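Local coordinates for p-47 protein (Clostridium botulinum E1 str. 'BoNT E Beluga', PDB 5WIX) that is of unknown function but adopts a TULIP-type fold resembling bactericidal/permeability-increasing protein, which may point to a role in binding lipids or other hydrophobic molecules, at residues 25-30 against 404-409; 169-174 against 408-413. All blocks are in the same frame, centred on the assembly; numbering follows the deposited sequence.

Contact 1 (25-30 against 404-409)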
ATOM      1  N   ILE A  25       3.742   1.109  -3.959  1.00 81.29           N
ATOM      2  CA  ILE A  25       2.950   0.974  -2.752  1.00 83.35           C
ATOM      3  C   ILE A  25       2.362   2.340  -2.458  1.00 93.65           C
ATOM      4  O   ILE A  25       3.079   3.343  -2.485  1.00 96.85           O
ATOM      5  CB  ILE A  25       3.791   0.483  -1.555  1.00 79.46           C
ATOM      6  CG1 ILE A  25       4.290  -0.933  -1.790  1.00 84.91           C
ATOM      7  CG2 ILE A  25       2.974   0.524  -0.283  1.00 78.99           C
ATOM      8  CD1 ILE A  25       4.970  -1.537  -0.585  1.00 92.69           C
ATOM      9  N   VAL A  26       1.059   2.386  -2.210  1.00 88.48           N
ATOM     10  CA  VAL A  26       0.385   3.644  -1.912  1.00 77.31           C
ATOM     11  C   VAL A  26      -0.222   3.548  -0.520  1.00 67.25           C
ATOM     12  O   VAL A  26      -0.889   2.552  -0.214  1.00 77.87           O
ATOM     13  CB  VAL A  26      -0.701   3.952  -2.961  1.00 70.04           C
ATOM     14  CG1 VAL A  26      -1.383   5.282  -2.677  1.00 59.74           C
ATOM     15  CG2 VAL A  26      -0.099   3.933  -4.357  1.00 62.01           C
ATOM     16  N   TYR A  27       0.036   4.547   0.330  1.00 68.48           N
ATOM     17  CA  TYR A  27      -0.602   4.629   1.658  1.00 90.09           C
ATOM     18  C   TYR A  27      -1.624   5.758   1.716  1.00 92.23           C
ATOM     19  O   TYR A  27      -1.467   6.757   1.017  1.00 71.34           O
ATOM     20  CB  TYR A  27       0.436   4.838   2.756  1.00 83.63           C
ATOM     21  CG  TYR A  27       1.622   3.922   2.629  1.00 90.05           C
ATOM     22  CD1 TYR A  27       1.650   2.691   3.268  1.00 85.93           C
ATOM     23  CD2 TYR A  27       2.700   4.288   1.863  1.00 79.66           C
ATOM     24  CE1 TYR A  27       2.731   1.842   3.156  1.00 85.05           C
ATOM     25  CE2 TYR A  27       3.783   3.472   1.728  1.00 79.35           C
ATOM     26  CZ  TYR A  27       3.809   2.237   2.379  1.00 90.36           C
ATOM     27  OH  TYR A  27       4.913   1.410   2.238  1.00 67.26           O
ATOM     28  N   GLY A  28      -2.642   5.612   2.565  1.00 90.10           N
ATOM     29  CA  GLY A  28      -3.684   6.624   2.673  1.00 93.31           C
ATOM     30  C   GLY A  28      -4.378   6.734   4.024  1.00101.07           C
ATOM     31  O   GLY A  28      -4.537   5.741   4.745  1.00115.30           O
ATOM     32  N   CYS A  29      -4.797   7.951   4.369  1.00 83.22           N
ATOM     33  CA  CYS A  29      -5.489   8.201   5.642  1.00 82.17           C
ATOM     34  C   CYS A  29      -6.654   9.217   5.553  1.00 83.60           C
ATOM     35  O   CYS A  29      -6.603  10.208   4.820  1.00 70.87           O
ATOM     36  CB  CYS A  29      -4.482   8.673   6.702  1.00 69.64           C
ATOM     37  SG  CYS A  29      -5.159   8.777   8.393  1.00 83.31           S
ATOM     38  N   SER A  30      -7.697   8.949   6.330  1.00 85.02           N
ATOM     39  CA  SER A  30      -8.869   9.809   6.413  1.00 84.98           C
ATOM     40  C   SER A  30      -8.503  11.150   7.020  1.00 95.84           C
ATOM     41  O   SER A  30      -7.808  11.208   8.038  1.00 95.51           O
ATOM     42  CB  SER A  30      -9.965   9.135   7.249  1.00 92.90           C
ATOM     43  OG  SER A  30     -11.102   9.962   7.441  1.00 97.52           O
ATOM     44  N   ASN A 404       1.311  -1.535   9.480  1.00 77.32           N
ATOM     45  CA  ASN A 404       2.053  -0.699  10.422  1.00 81.00           C
ATOM     46  C   ASN A 404       3.563  -0.572  10.149  1.00 86.17           C
ATOM     47  O   ASN A 404       4.275   0.106  10.891  1.00 91.70           O
ATOM     48  CB  ASN A 404       1.853  -1.229  11.843  1.00 71.35           C
ATOM     49  CG  ASN A 404       0.503  -0.851  12.424  1.00101.01           C
ATOM     50  OD1 ASN A 404       0.019   0.260  12.214  1.00115.76           O
ATOM     51  ND2 ASN A 404      -0.110  -1.772  13.164  1.00 90.43           N
ATOM     52  N   ASP A 405       4.049  -1.196   9.082  1.00 88.16           N
ATOM     53  CA  ASP A 405       5.495  -1.361   8.883  1.00103.06           C
ATOM     54  C   ASP A 405       6.174  -0.087   8.404  1.00 90.06           C
ATOM     55  O   ASP A 405       7.136   0.393   9.012  1.00 97.85           O
ATOM     56  CB  ASP A 405       5.764  -2.502   7.890  1.00109.73           C
ATOM     57  CG  ASP A 405       7.236  -2.900   7.825  1.00107.13           C
ATOM     58  OD1 ASP A 405       7.732  -3.516   8.793  1.00120.40           O
ATOM     59  OD2 ASP A 405       7.887  -2.628   6.794  1.00100.94           O
ATOM     60  N   ILE A 406       5.674   0.457   7.308  1.00 79.02           N
ATOM     61  CA  ILE A 406       6.298   1.643   6.739  1.00 93.83           C
ATOM     62  C   ILE A 406       5.651   2.963   7.219  1.00 99.41           C
ATOM     63  O   ILE A 406       6.298   3.757   7.919  1.00 97.62           O
ATOM     64  CB  ILE A 406       6.279   1.569   5.217  1.00 78.64           C
ATOM     65  CG1 ILE A 406       6.933   0.267   4.789  1.00 85.77           C
ATOM     66  CG2 ILE A 406       7.038   2.725   4.641  1.00 71.90           C
ATOM     67  CD1 ILE A 406       8.335   0.128   5.315  1.00 94.40           C
ATOM     68  N   VAL A 407       4.388   3.196   6.869  1.00 71.75           N
ATOM     69  CA  VAL A 407       3.752   4.441   7.275  1.00 92.53           C
ATOM     70  C   VAL A 407       2.799   4.262   8.438  1.00 91.45           C
ATOM     71  O   VAL A 407       1.825   3.515   8.344  1.00 90.39           O
ATOM     72  CB  VAL A 407       2.975   5.100   6.128  1.00 86.15           C
ATOM     73  CG1 VAL A 407       2.279   6.326   6.634  1.00 75.22           C
ATOM     74  CG2 VAL A 407       3.905   5.471   4.989  1.00 80.13           C
ATOM     75  N   ASN A 408       3.104   4.955   9.533  1.00107.02           N
ATOM     76  CA  ASN A 408       2.182   5.098  10.652  1.00114.50           C
ATOM     77  C   ASN A 408       1.668   6.511  10.664  1.00109.95           C
ATOM     78  O   ASN A 408       2.420   7.448  10.931  1.00108.26           O
ATOM     79  CB  ASN A 408       2.860   4.785  11.986  1.00121.71           C
ATOM     80  CG  ASN A 408       3.553   3.450  11.987  1.00122.25           C
ATOM     81  OD1 ASN A 408       2.915   2.408  12.133  1.00133.85           O
ATOM     82  ND2 ASN A 408       4.869   3.470  11.825  1.00114.98           N
ATOM     83  N   TRP A 409       0.392   6.679  10.360  1.00113.41           N
ATOM     84  CA  TRP A 409      -0.187   8.018  10.333  1.00107.62           C
ATOM     85  C   TRP A 409      -0.335   8.586  11.735  1.00105.88           C
ATOM     86  O   TRP A 409      -0.890   7.934  12.626  1.00101.06           O
ATOM     87  CB  TRP A 409      -1.541   8.005   9.639  1.00 80.43           C
ATOM     88  CG  TRP A 409      -1.459   7.595   8.225  1.00 81.20           C
ATOM     89  CD1 TRP A 409      -1.746   6.364   7.710  1.00 85.40           C
ATOM     90  CD2 TRP A 409      -1.056   8.410   7.119  1.00 85.67           C
ATOM     91  NE1 TRP A 409      -1.552   6.364   6.352  1.00 91.70           N
ATOM     92  CE2 TRP A 409      -1.129   7.604   5.963  1.00 76.11           C
ATOM     93  CE3 TRP A 409      -0.656   9.745   6.989  1.00 92.60           C
ATOM     94  CZ2 TRP A 409      -0.811   8.088   4.698  1.00 89.02           C
ATOM     95  CZ3 TRP A 409      -0.333  10.221   5.734  1.00 96.21           C
ATOM     96  CH2 TRP A 409      -0.415   9.398   4.604  1.00 94.53           C
TER
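Tyr27 and Trp409 meet between two beta sheets of a BPI-like, TULIP-type fold. Strand 25-30 belongs to one sheet and strand 407-409 to the other. The strand axes run nearly parallel, 8° apart, at a closest approach of 8.5 Å, so side chains fill the gap. The Tyr27 ring lies over Val407, with Val407 CG2 3.6 Å from the ring centroid in a CH-pi contact over one face. CG of Tyr27 is anti to its carbonyl carbon (chi1 -46°), which sets the start of the ring near Val407. At the far end of the ring Tyr27 OH packs 3.3 Å from Ile406 CB. The indole of Trp409 is held on both faces. Val407 CG1 sits over one face and Cys29 over the opposite one. An edge of the indole is turned to the backbone of Tyr27, whose C lies 3.9 Å from Trp409 CZ2. The strand 25-30 is hydrogen-bonded within its own sheet to strands 203-210 and 234-238, and Tyr204 adds its ring to the surroundings of Trp409. All touching residues are buried. On the Cys29 side, CB stands 3.4 Å from the centroid of the Trp409 five-membered ring, and SG follows over the same face at 4.3 Å from that centroid.

Contact 2 (169-174 against 408-413)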
ATOM      1  N   VAL A 169       5.139  24.882  15.344  1.00128.13           N
ATOM      2  CA  VAL A 169       4.260  23.764  15.005  1.00134.91           C
ATOM      3  C   VAL A 169       5.034  22.541  14.510  1.00140.37           C
ATOM      4  O   VAL A 169       5.379  22.435  13.334  1.00144.86           O
ATOM      5  CB  VAL A 169       3.243  24.157  13.938  1.00126.98           C
ATOM      6  CG1 VAL A 169       2.305  22.983  13.668  1.00126.35           C
ATOM      7  CG2 VAL A 169       2.474  25.383  14.382  1.00113.03           C
ATOM      8  N   SER A 170       5.295  21.613  15.415  1.00136.90           N
ATOM      9  CA  SER A 170       6.078  20.438  15.071  1.00141.40           C
ATOM     10  C   SER A 170       5.207  19.189  14.923  1.00137.58           C
ATOM     11  O   SER A 170       5.656  18.081  15.219  1.00151.75           O
ATOM     12  CB  SER A 170       7.164  20.202  16.130  1.00144.61           C
ATOM     13  OG  SER A 170       6.604  20.069  17.429  1.00139.19           O
ATOM     14  N   TYR A 171       3.973  19.361  14.455  1.00119.17           N
ATOM     15  CA  TYR A 171       3.050  18.235  14.390  1.00108.31           C
ATOM     16  C   TYR A 171       3.450  17.217  13.338  1.00125.56           C
ATOM     17  O   TYR A 171       3.794  17.573  12.210  1.00138.22           O
ATOM     18  CB  TYR A 171       1.624  18.684  14.114  1.00107.50           C
ATOM     19  CG  TYR A 171       0.696  17.504  14.123  1.00106.75           C
ATOM     20  CD1 TYR A 171       0.543  16.750  15.277  1.00122.08           C
ATOM     21  CD2 TYR A 171       0.009  17.111  12.978  1.00100.53           C
ATOM     22  CE1 TYR A 171      -0.280  15.644  15.307  1.00135.10           C
ATOM     23  CE2 TYR A 171      -0.826  16.007  12.996  1.00109.49           C
ATOM     24  CZ  TYR A 171      -0.964  15.273  14.170  1.00128.65           C
ATOM     25  OH  TYR A 171      -1.782  14.164  14.226  1.00121.30           O
ATOM     26  N   ILE A 172       3.379  15.944  13.721  1.00120.95           N
ATOM     27  CA  ILE A 172       3.812  14.845  12.872  1.00100.02           C
ATOM     28  C   ILE A 172       2.651  14.166  12.179  1.00 97.20           C
ATOM     29  O   ILE A 172       1.946  13.367  12.791  1.00 96.95           O
ATOM     30  CB  ILE A 172       4.541  13.786  13.674  1.00103.44           C
ATOM     31  CG1 ILE A 172       5.512  14.424  14.664  1.00109.16           C
ATOM     32  CG2 ILE A 172       5.232  12.823  12.736  1.00108.87           C
ATOM     33  CD1 ILE A 172       6.107  13.428  15.659  1.00 98.55           C
ATOM     34  N   PHE A 173       2.465  14.461  10.900  1.00 95.03           N
ATOM     35  CA  PHE A 173       1.342  13.904  10.156  1.00103.17           C
ATOM     36  C   PHE A 173       1.485  12.414   9.881  1.00110.71           C
ATOM     37  O   PHE A 173       0.490  11.703   9.751  1.00112.00           O
ATOM     38  CB  PHE A 173       1.164  14.647   8.835  1.00103.05           C
ATOM     39  CG  PHE A 173       0.511  15.987   8.985  1.00107.98           C
ATOM     40  CD1 PHE A 173      -0.776  16.084   9.471  1.00102.72           C
ATOM     41  CD2 PHE A 173       1.182  17.145   8.627  1.00110.12           C
ATOM     42  CE1 PHE A 173      -1.374  17.302   9.607  1.00111.83           C
ATOM     43  CE2 PHE A 173       0.587  18.367   8.758  1.00101.86           C
ATOM     44  CZ  PHE A 173      -0.694  18.448   9.249  1.00106.61           C
ATOM     45  N   ALA A 174       2.722  11.947   9.781  1.00110.48           N
ATOM     46  CA  ALA A 174       2.982  10.530   9.565  1.00104.49           C
ATOM     47  C   ALA A 174       4.451  10.232   9.762  1.00108.73           C
ATOM     48  O   ALA A 174       5.313  11.030   9.378  1.00102.56           O
ATOM     49  CB  ALA A 174       2.549  10.107   8.175  1.00 97.59           C
ATOM     50  N   ASN A 408       3.104   4.955   9.533  1.00107.02           N
ATOM     51  CA  ASN A 408       2.182   5.098  10.652  1.00114.50           C
ATOM     52  C   ASN A 408       1.668   6.511  10.664  1.00109.95           C
ATOM     53  O   ASN A 408       2.420   7.448  10.931  1.00108.26           O
ATOM     54  CB  ASN A 408       2.860   4.785  11.986  1.00121.71           C
ATOM     55  CG  ASN A 408       3.553   3.450  11.987  1.00122.25           C
ATOM     56  OD1 ASN A 408       2.915   2.408  12.133  1.00133.85           O
ATOM     57  ND2 ASN A 408       4.869   3.470  11.825  1.00114.98           N
ATOM     58  N   TRP A 409       0.392   6.679  10.360  1.00113.41           N
ATOM     59  CA  TRP A 409      -0.187   8.018  10.333  1.00107.62           C
ATOM     60  C   TRP A 409      -0.335   8.586  11.735  1.00105.88           C
ATOM     61  O   TRP A 409      -0.890   7.934  12.626  1.00101.06           O
ATOM     62  CB  TRP A 409      -1.541   8.005   9.639  1.00 80.43           C
ATOM     63  CG  TRP A 409      -1.459   7.595   8.225  1.00 81.20           C
ATOM     64  CD1 TRP A 409      -1.746   6.364   7.710  1.00 85.40           C
ATOM     65  CD2 TRP A 409      -1.056   8.410   7.119  1.00 85.67           C
ATOM     66  NE1 TRP A 409      -1.552   6.364   6.352  1.00 91.70           N
ATOM     67  CE2 TRP A 409      -1.129   7.604   5.963  1.00 76.11           C
ATOM     68  CE3 TRP A 409      -0.656   9.745   6.989  1.00 92.60           C
ATOM     69  CZ2 TRP A 409      -0.811   8.088   4.698  1.00 89.02           C
ATOM     70  CZ3 TRP A 409      -0.333  10.221   5.734  1.00 96.21           C
ATOM     71  CH2 TRP A 409      -0.415   9.398   4.604  1.00 94.53           C
ATOM     72  N   ASN A 410       0.169   9.806  11.911  1.00104.28           N
ATOM     73  CA  ASN A 410       0.138  10.506  13.194  1.00115.22           C
ATOM     74  C   ASN A 410       0.961   9.796  14.250  1.00121.10           C
ATOM     75  O   ASN A 410       0.622   9.847  15.435  1.00125.32           O
ATOM     76  CB  ASN A 410      -1.298  10.669  13.696  1.00124.72           C
ATOM     77  CG  ASN A 410      -2.189  11.362  12.692  1.00132.05           C
ATOM     78  OD1 ASN A 410      -2.135  12.586  12.537  1.00143.87           O
ATOM     79  ND2 ASN A 410      -3.030  10.587  12.011  1.00118.59           N
ATOM     80  N   ASN A 411       2.035   9.140  13.816  1.00117.28           N
ATOM     81  CA  ASN A 411       2.927   8.434  14.726  1.00117.00           C
ATOM     82  C   ASN A 411       2.174   7.403  15.555  1.00115.26           C
ATOM     83  O   ASN A 411       2.404   7.271  16.757  1.00113.16           O
ATOM     84  CB  ASN A 411       3.641   9.427  15.648  1.00122.76           C
ATOM     85  CG  ASN A 411       5.131   9.459  15.424  1.00132.71           C
ATOM     86  OD1 ASN A 411       5.652   8.771  14.550  1.00128.02           O
ATOM     87  ND2 ASN A 411       5.832  10.267  16.215  1.00142.12           N
ATOM     88  N   LEU A 412       1.261   6.682  14.916  1.00113.10           N
ATOM     89  CA  LEU A 412       0.459   5.707  15.636  1.00111.72           C
ATOM     90  C   LEU A 412       0.287   4.399  14.868  1.00114.15           C
ATOM     91  O   LEU A 412       0.230   4.382  13.633  1.00110.95           O
ATOM     92  CB  LEU A 412      -0.910   6.298  15.968  1.00102.19           C
ATOM     93  CG  LEU A 412      -0.937   7.520  16.890  1.00110.52           C
ATOM     94  CD1 LEU A 412      -2.281   8.201  16.797  1.00109.68           C
ATOM     95  CD2 LEU A 412      -0.615   7.150  18.337  1.00103.47           C
ATOM     96  N   LYS A 413       0.206   3.304  15.619  1.00108.27           N
ATOM     97  CA  LYS A 413      -0.083   2.002  15.037  1.00104.90           C
ATOM     98  C   LYS A 413      -1.590   1.825  14.871  1.00 94.52           C
ATOM     99  O   LYS A 413      -2.394   2.484  15.547  1.00 97.73           O
ATOM    100  CB  LYS A 413       0.473   0.856  15.901  1.00118.31           C
ATOM    101  CG  LYS A 413       1.918   1.003  16.402  1.00121.66           C
ATOM    102  CD  LYS A 413       2.963   0.841  15.299  1.00117.97           C
ATOM    103  CE  LYS A 413       4.381   0.981  15.864  1.00111.36           C
ATOM    104  NZ  LYS A 413       5.412   1.293  14.826  1.00104.29           N
TER
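Ala174 and Trp409 form an antiparallel, non-hydrogen-bonded bridge where strand 174-177 starts beside strand 407-409 in the larger curled sheet of the fold. Their CA atoms are 4.1 Å apart and their side chains lie on one face of the sheet. Ala174 CB approaches the six-membered ring of the indole, 3.4 Å from Trp409 CE3. The carbonyl of Phe173 lies at the edge of the same ring. The last two strand residues also begin a type II turn, from Asn408 to Asn411. Asn410 N donates to Phe173 O over 2.9 Å and approaches from above the carbonyl plane, 59° out of it. CG of Asn410 is anti to its carbonyl carbon (chi1 -55°), and its amide reaches Tyr171. Tyr171 OH gives a hydrogen bond to Asn410 OD1 at the edge of the tyrosine ring. The ring and amide planes are 37° apart. This bond is modelled very short, so its length is doubtful. The Tyr171 ring turns an edge to Phe173: its CD2 lies over one face of the Phe173 ring, toward the rim. Helix 31-42 touches this group through Val34 and His37. Ile172 CD1 packs against the amide of Asn411. The turn is thus joined to 169-174 by the backbone bond from Asn410 to Phe173. The Tyr171 OH and Asn410 OD1 pairing, its modelled length set aside, would give those two buried polar groups a partner.

Contacts 1 and 2 share strand 407-409, and their centres are 11 Å apart. Contact 1 joins it to strand 25-30 of another sheet through side chains. Contact 2 joins it to strand 174-177 of its own sheet and continues into the turn at its end. Trp409 takes part in both, meeting a different segment in each. Val407 bridges them too, with Val407 CG1 4.1 Å from Ala174 CB. A further touch is Asn404 OD1 against Lys413 CA at 3.3 Å. Contact 1 lies about 7 Å from the centre of the chain and contact 2 about 18 Å, measured from the centre of each contact.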